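Local coordinates for haloacid dehalogenase-like hydrolase (Klebsiella pneumoniae subsp. pneumoniae, PDB 3PGV), which probably acts as a metal-dependent phosphatase of the Cof family within the haloacid dehalogenase-like hydrolases, at residues 42-46 with 276-280; 30-35 with 270-276. All coordinates share one frame; numbering follows the deposited sequence.

Overall arrangement
Both contacts use helix 274-283, the last helix of the chain, and share P276 in its first turn; their centres lie about 10 Å apart. Along the chain the segments alternate: 30-35, then 42-46, then 270-276, running on into 276-280. In interaction 2 the start of the last helix and the turn before it meet the end of helix 28-32, beside the calcium site; in interaction 1 the same helix packs on helix 41-51, farther out. R277 NE hydrogen-bonds D272 O, tying the two contacts together. The last helix thus packs against two early helices, 28-32 and 41-51, beside the eight-stranded sheet, near the site where D27, D29 and D233 hold calcium.

Interaction 1 of 2, residues 42-46 with 276-280; sequences YAKET and PRYLR
The ring of Y42 sits between two arginines of the last helix, R280 on one face and R277 on the opposite one, both in cation-pi stacks. R280 is worth following outward. Its CB only brushes the Y42 hydroxyl; CG touches both that hydroxyl and T46 CG2; CD comes within 3.3 Å of Y42 OH. NE then donates to T46 OG1 at 2.8 Å, a nearly straight bond (163°) lying in the guanidinium plane. CZ settles over Y42 CE2, with NH1 also near that atom, so that guanidinium and ring are almost parallel, 9° apart, with centres separated by 3.9 Å. At the tip, NH2 reaches Y42 O at 3.1 Å, on a lone pair in the carbonyl plane, though that bond is more bent. The chain runs extended from CG to NE, which carries the charged end across to helix 41-51.

After strand 23-27 and the short helix 28-32 of the Rossmann-like HAD core comes helix 41-51, and here it packs with the C-terminal helix 274-283 beside the eight-stranded sheet, L279 also touching F231 of strand 228-232. Their short axes cross at 36° and approach to 9.7 Å.

Y42 O takes three donors, R280 NH2, T46 OG1 and the helical T46 N. T46 OG1 both accepts from R280 NE and donates to Y42 O at 2.7 Å, which should fix its rotation. With CG anti to the backbone N, Y42 lays its ring against the last helix. R277's guanidinium is only slightly inclined to the ring, R277 CZ 4.4 Å from the Y42 centroid, while its NE is bonded to D272 O. P276 meets the ring at its edge, CB 3.7 Å from Y42 CE1, and sets CG against A43 CB. The CB and CG of E45 touch R280 NH2 obliquely, while the E45 carboxylate leads away.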
ATOM      1  N   TYR A  42      17.908  10.681   9.094  1.00 46.73           N
ATOM      2  CA  TYR A  42      17.139  11.919   9.252  1.00 47.17           C
ATOM      3  C   TYR A  42      15.668  11.603   9.445  1.00 49.82           C
ATOM      4  O   TYR A  42      15.011  12.216  10.292  1.00 51.03           O
ATOM      5  CB  TYR A  42      17.331  12.846   8.024  1.00 47.35           C
ATOM      6  CG  TYR A  42      16.562  14.151   8.125  1.00 48.00           C
ATOM      7  CD1 TYR A  42      15.251  14.248   7.677  1.00 47.98           C
ATOM      8  CD2 TYR A  42      17.145  15.284   8.685  1.00 50.56           C
ATOM      9  CE1 TYR A  42      14.528  15.431   7.803  1.00 48.18           C
ATOM     10  CE2 TYR A  42      16.438  16.478   8.802  1.00 51.65           C
ATOM     11  CZ  TYR A  42      15.133  16.551   8.348  1.00 54.42           C
ATOM     12  OH  TYR A  42      14.445  17.731   8.443  1.00 55.47           O
ATOM     13  N   ALA A  43      15.141  10.645   8.657  1.00 43.70           N
ATOM     14  CA  ALA A  43      13.748  10.258   8.758  1.00 41.86           C
ATOM     15  C   ALA A  43      13.500   9.510  10.062  1.00 46.67           C
ATOM     16  O   ALA A  43      12.561   9.848  10.775  1.00 46.72           O
ATOM     17  CB  ALA A  43      13.342   9.404   7.556  1.00 40.51           C
ATOM     18  N   LYS A  44      14.425   8.573  10.449  1.00 44.37           N
ATOM     19  CA  LYS A  44      14.319   7.849  11.744  1.00 45.41           C
ATOM     20  C   LYS A  44      14.267   8.824  12.899  1.00 52.03           C
ATOM     21  O   LYS A  44      13.457   8.657  13.798  1.00 55.28           O
ATOM     22  CB  LYS A  44      15.498   6.876  11.944  1.00 48.56           C
ATOM     23  CG  LYS A  44      15.461   5.665  11.037  1.00 66.15           C
ATOM     24  CD  LYS A  44      16.782   4.919  11.069  1.00 74.75           C
ATOM     25  CE  LYS A  44      16.850   3.829  10.033  1.00 80.51           C
ATOM     26  NZ  LYS A  44      18.252   3.411   9.776  1.00 91.27           N
ATOM     27  N   GLU A  45      15.119   9.862  12.866  1.00 49.47           N
ATOM     28  CA  GLU A  45      15.180  10.870  13.918  1.00 51.19           C
ATOM     29  C   GLU A  45      13.899  11.705  13.971  1.00 55.12           C
ATOM     30  O   GLU A  45      13.429  12.032  15.064  1.00 58.08           O
ATOM     31  CB  GLU A  45      16.431  11.763  13.749  1.00 54.03           C
ATOM     32  CG  GLU A  45      16.664  12.762  14.889  1.00 71.25           C
ATOM     33  CD  GLU A  45      16.866  12.171  16.283  1.00103.60           C
ATOM     34  OE1 GLU A  45      17.039  10.935  16.396  1.00100.51           O
ATOM     35  OE2 GLU A  45      16.878  12.956  17.260  1.00102.72           O
ATOM     36  N   THR A  46      13.282  11.970  12.796  1.00 47.96           N
ATOM     37  CA  THR A  46      12.013  12.709  12.724  1.00 46.55           C
ATOM     38  C   THR A  46      10.890  11.929  13.413  1.00 48.50           C
ATOM     39  O   THR A  46      10.106  12.516  14.160  1.00 47.66           O
ATOM     40  CB  THR A  46      11.668  13.051  11.267  1.00 48.08           C
ATOM     41  OG1 THR A  46      12.790  13.703  10.669  1.00 47.37           O
ATOM     42  CG2 THR A  46      10.421  13.933  11.149  1.00 42.96           C
ATOM     43  N   PRO A 276       9.877  13.751   5.975  1.00 41.15           N
ATOM     44  CA  PRO A 276      10.337  14.127   7.326  1.00 42.76           C
ATOM     45  C   PRO A 276      10.661  15.618   7.467  1.00 49.31           C
ATOM     46  O   PRO A 276      10.448  16.189   8.541  1.00 51.18           O
ATOM     47  CB  PRO A 276      11.566  13.237   7.545  1.00 44.54           C
ATOM     48  CG  PRO A 276      11.975  12.796   6.200  1.00 46.11           C
ATOM     49  CD  PRO A 276      10.739  12.709   5.388  1.00 40.26           C
ATOM     50  N   ARG A 277      11.141  16.264   6.375  1.00 45.82           N
ATOM     51  CA  ARG A 277      11.435  17.706   6.383  1.00 47.09           C
ATOM     52  C   ARG A 277      10.158  18.512   6.511  1.00 51.36           C
ATOM     53  O   ARG A 277      10.119  19.494   7.251  1.00 53.11           O
ATOM     54  CB  ARG A 277      12.219  18.117   5.126  1.00 44.74           C
ATOM     55  CG  ARG A 277      13.610  17.540   5.098  1.00 53.10           C
ATOM     56  CD  ARG A 277      14.432  17.968   3.886  1.00 57.54           C
ATOM     57  NE  ARG A 277      15.661  17.169   3.790  1.00 58.74           N
ATOM     58  CZ  ARG A 277      16.774  17.434   4.470  1.00 69.35           C
ATOM     59  NH1 ARG A 277      16.846  18.509   5.249  1.00 53.75           N
ATOM     60  NH2 ARG A 277      17.826  16.630   4.373  1.00 53.86           N
ATOM     61  N   TYR A 278       9.090  18.067   5.828  1.00 46.65           N
ATOM     62  CA  TYR A 278       7.772  18.701   5.898  1.00 46.04           C
ATOM     63  C   TYR A 278       7.226  18.581   7.318  1.00 50.18           C
ATOM     64  O   TYR A 278       6.694  19.549   7.857  1.00 50.96           O
ATOM     65  CB  TYR A 278       6.809  18.030   4.898  1.00 44.47           C
ATOM     66  CG  TYR A 278       5.469  18.721   4.772  1.00 45.43           C
ATOM     67  CD1 TYR A 278       4.425  18.428   5.648  1.00 47.57           C
ATOM     68  CD2 TYR A 278       5.214  19.606   3.728  1.00 45.75           C
ATOM     69  CE1 TYR A 278       3.178  19.038   5.518  1.00 49.86           C
ATOM     70  CE2 TYR A 278       3.965  20.210   3.578  1.00 47.13           C
ATOM     71  CZ  TYR A 278       2.945  19.916   4.468  1.00 54.97           C
ATOM     72  OH  TYR A 278       1.711  20.500   4.318  1.00 55.07           O
ATOM     73  N   LEU A 279       7.377  17.383   7.927  1.00 45.56           N
ATOM     74  CA  LEU A 279       6.917  17.103   9.279  1.00 46.18           C
ATOM     75  C   LEU A 279       7.649  17.949  10.323  1.00 54.47           C
ATOM     76  O   LEU A 279       7.004  18.497  11.219  1.00 55.73           O
ATOM     77  CB  LEU A 279       7.058  15.602   9.601  1.00 44.89           C
ATOM     78  CG  LEU A 279       6.110  14.658   8.826  1.00 47.54           C
ATOM     79  CD1 LEU A 279       6.472  13.210   9.059  1.00 45.72           C
ATOM     80  CD2 LEU A 279       4.652  14.903   9.204  1.00 50.85           C
ATOM     81  N   ARG A 280       8.996  18.089  10.190  1.00 52.27           N
ATOM     82  CA  ARG A 280       9.788  18.923  11.113  1.00 54.82           C
ATOM     83  C   ARG A 280       9.380  20.384  11.009  1.00 63.48           C
ATOM     84  O   ARG A 280       9.297  21.067  12.023  1.00 67.05           O
ATOM     85  CB  ARG A 280      11.299  18.779  10.850  1.00 51.97           C
ATOM     86  CG  ARG A 280      11.847  17.419  11.206  1.00 53.81           C
ATOM     87  CD  ARG A 280      13.308  17.483  11.548  1.00 47.77           C
ATOM     88  NE  ARG A 280      13.898  16.148  11.626  1.00 45.61           N
ATOM     89  CZ  ARG A 280      15.132  15.909  12.050  1.00 65.44           C
ATOM     90  NH1 ARG A 280      15.894  16.904  12.491  1.00 61.74           N
ATOM     91  NH2 ARG A 280      15.600  14.671  12.072  1.00 50.88           N
TER

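Interaction 2 of 2, residues 30-35 with 270-276; sequences GTLLSP and NADDAVP
L32 and V275, S34 and N270, and P35 and A271 have their CA atoms nearest each other, 5.5 to 6.0 Å apart, as the chain leaving helix 28-32 runs beside the turn that leads into helix 274-283. N270 makes the direct polar link: its ND2 donates to L33 O at 2.8 Å, almost straight (166°) and close to the amide plane. With chi1 at 65°, CG lies between the backbone N and carbonyl carbon, turning the amide toward 30-35, where ND2 also packs on G30 CA. Two waters bridge the segments. One donates to T31 O and accepts from V275 N; the other donates to L32 O and to D273 OD1, whose OD2 is held by T40. Apolar contacts flank them: V275 CG2 meets T31 CG2 at 3.9 Å, L32 CD1 reaches P276 CD, and P35 CG lies over A271. T31 OG1 hydrogen-bonds D27 OD2. The contact thus backs the HAD metal site, with the DxDGT motif, D27 to T31, supplying calcium ligands D27 and D29, and D233 the third.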
ATOM      1  N   GLY A  30       8.615   5.230  -2.413  1.00 34.22           N
ATOM      2  CA  GLY A  30       8.405   6.454  -3.182  1.00 33.44           C
ATOM      3  C   GLY A  30       7.889   7.615  -2.352  1.00 34.92           C
ATOM      4  O   GLY A  30       7.685   8.705  -2.883  1.00 34.82           O
ATOM      5  N   THR A  31       7.667   7.389  -1.034  1.00 28.92           N
ATOM      6  CA  THR A  31       7.128   8.409  -0.140  1.00 28.23           C
ATOM      7  C   THR A  31       8.087   8.682   1.047  1.00 33.49           C
ATOM      8  O   THR A  31       8.903   9.596   0.973  1.00 35.12           O
ATOM      9  CB  THR A  31       5.708   8.024   0.288  1.00 32.53           C
ATOM     10  OG1 THR A  31       4.911   7.803  -0.883  1.00 33.79           O
ATOM     11  CG2 THR A  31       5.065   9.068   1.161  1.00 28.95           C
ATOM     12  N   LEU A  32       7.999   7.881   2.117  1.00 30.16           N
ATOM     13  CA  LEU A  32       8.886   8.033   3.271  1.00 30.88           C
ATOM     14  C   LEU A  32      10.280   7.441   2.959  1.00 36.16           C
ATOM     15  O   LEU A  32      11.299   7.994   3.398  1.00 36.41           O
ATOM     16  CB  LEU A  32       8.277   7.356   4.522  1.00 30.46           C
ATOM     17  CG  LEU A  32       9.095   7.471   5.828  1.00 34.89           C
ATOM     18  CD1 LEU A  32       9.268   8.935   6.255  1.00 36.02           C
ATOM     19  CD2 LEU A  32       8.464   6.676   6.927  1.00 35.46           C
ATOM     20  N   LEU A  33      10.323   6.319   2.204  1.00 31.13           N
ATOM     21  CA  LEU A  33      11.591   5.686   1.855  1.00 31.42           C
ATOM     22  C   LEU A  33      12.327   6.484   0.780  1.00 36.34           C
ATOM     23  O   LEU A  33      11.691   7.091  -0.108  1.00 34.63           O
ATOM     24  CB  LEU A  33      11.384   4.226   1.382  1.00 30.61           C
ATOM     25  CG  LEU A  33      10.753   3.252   2.388  1.00 34.32           C
ATOM     26  CD1 LEU A  33      10.606   1.887   1.774  1.00 32.77           C
ATOM     27  CD2 LEU A  33      11.577   3.165   3.673  1.00 35.63           C
ATOM     28  N   SER A  34      13.668   6.471   0.839  1.00 32.95           N
ATOM     29  CA  SER A  34      14.503   7.161  -0.145  1.00 31.43           C
ATOM     30  C   SER A  34      14.354   6.492  -1.519  1.00 35.76           C
ATOM     31  O   SER A  34      13.852   5.363  -1.595  1.00 32.88           O
ATOM     32  CB  SER A  34      15.960   7.119   0.291  1.00 31.27           C
ATOM     33  OG  SER A  34      16.475   5.801   0.197  1.00 36.91           O
ATOM     34  N   PRO A  35      14.840   7.132  -2.626  1.00 35.67           N
ATOM     35  CA  PRO A  35      14.791   6.457  -3.938  1.00 36.72           C
ATOM     36  C   PRO A  35      15.530   5.112  -3.941  1.00 45.94           C
ATOM     37  O   PRO A  35      15.253   4.269  -4.797  1.00 47.68           O
ATOM     38  CB  PRO A  35      15.453   7.464  -4.878  1.00 37.84           C
ATOM     39  CG  PRO A  35      15.287   8.769  -4.201  1.00 41.47           C
ATOM     40  CD  PRO A  35      15.408   8.484  -2.744  1.00 37.09           C
ATOM     41  N   ASN A 270      10.884  12.355  -2.655  1.00 32.42           N
ATOM     42  CA  ASN A 270      11.463  11.519  -1.592  1.00 32.52           C
ATOM     43  C   ASN A 270      13.019  11.558  -1.677  1.00 39.63           C
ATOM     44  O   ASN A 270      13.704  11.278  -0.687  1.00 40.02           O
ATOM     45  CB  ASN A 270      10.933  10.068  -1.662  1.00 28.44           C
ATOM     46  CG  ASN A 270      11.326   9.325  -2.908  1.00 37.11           C
ATOM     47  OD1 ASN A 270      11.400   9.890  -4.007  1.00 34.36           O
ATOM     48  ND2 ASN A 270      11.538   8.019  -2.776  1.00 25.05           N
ATOM     49  N   ALA A 271      13.564  12.004  -2.853  1.00 35.22           N
ATOM     50  CA  ALA A 271      14.998  12.192  -3.050  1.00 34.67           C
ATOM     51  C   ALA A 271      15.539  13.289  -2.123  1.00 41.13           C
ATOM     52  O   ALA A 271      16.742  13.286  -1.785  1.00 42.39           O
ATOM     53  CB  ALA A 271      15.286  12.547  -4.507  1.00 34.76           C
ATOM     54  N   ASP A 272      14.659  14.234  -1.717  1.00 36.30           N
ATOM     55  CA  ASP A 272      15.030  15.317  -0.805  1.00 37.84           C
ATOM     56  C   ASP A 272      14.704  14.965   0.648  1.00 43.73           C
ATOM     57  O   ASP A 272      14.916  15.797   1.533  1.00 43.53           O
ATOM     58  CB  ASP A 272      14.295  16.625  -1.190  1.00 39.65           C
ATOM     59  CG  ASP A 272      14.889  17.358  -2.372  1.00 44.45           C
ATOM     60  OD1 ASP A 272      16.129  17.294  -2.548  1.00 42.53           O
ATOM     61  OD2 ASP A 272      14.142  18.090  -3.046  1.00 50.43           O
ATOM     62  N   ASP A 273      14.117  13.748   0.895  1.00 40.78           N
ATOM     63  CA  ASP A 273      13.589  13.381   2.220  1.00 40.62           C
ATOM     64  C   ASP A 273      12.474  14.378   2.561  1.00 44.25           C
ATOM     65  O   ASP A 273      12.436  14.927   3.666  1.00 45.03           O
ATOM     66  CB  ASP A 273      14.713  13.423   3.298  1.00 43.97           C
ATOM     67  CG  ASP A 273      15.059  12.080   3.930  1.00 54.87           C
ATOM     68  OD1 ASP A 273      14.360  11.084   3.635  1.00 54.18           O
ATOM     69  OD2 ASP A 273      15.986  12.040   4.764  1.00 62.97           O
ATOM     70  N   ALA A 274      11.621  14.684   1.561  1.00 40.10           N
ATOM     71  CA  ALA A 274      10.577  15.706   1.663  1.00 40.28           C
ATOM     72  C   ALA A 274       9.576  15.467   2.785  1.00 45.18           C
ATOM     73  O   ALA A 274       9.138  16.430   3.421  1.00 46.75           O
ATOM     74  CB  ALA A 274       9.856  15.851   0.340  1.00 39.61           C
ATOM     75  N   VAL A 275       9.191  14.203   3.026  1.00 40.74           N
ATOM     76  CA  VAL A 275       8.198  13.892   4.086  1.00 39.69           C
ATOM     77  C   VAL A 275       8.710  14.291   5.490  1.00 45.94           C
ATOM     78  O   VAL A 275       8.093  15.156   6.121  1.00 48.21           O
ATOM     79  CB  VAL A 275       7.670  12.428   4.032  1.00 40.04           C
ATOM     80  CG1 VAL A 275       6.721  12.138   5.203  1.00 39.50           C
ATOM     81  CG2 VAL A 275       6.986  12.144   2.695  1.00 38.08           C
ATOM     82  N   PRO A 276       9.877  13.751   5.975  1.00 41.15           N
ATOM     83  CA  PRO A 276      10.337  14.127   7.326  1.00 42.76           C
ATOM     84  C   PRO A 276      10.661  15.618   7.467  1.00 49.31           C
ATOM     85  O   PRO A 276      10.448  16.189   8.541  1.00 51.18           O
ATOM     86  CB  PRO A 276      11.566  13.237   7.545  1.00 44.54           C
ATOM     87  CG  PRO A 276      11.975  12.796   6.200  1.00 46.11           C
ATOM     88  CD  PRO A 276      10.739  12.709   5.388  1.00 40.26           C
TER
HETATM   89  O   HOH W   1      10.201  11.927   1.654  1.00 36.66           O
HETATM   90  O   HOH W   2      11.907  10.532   3.315  1.00 44.43           O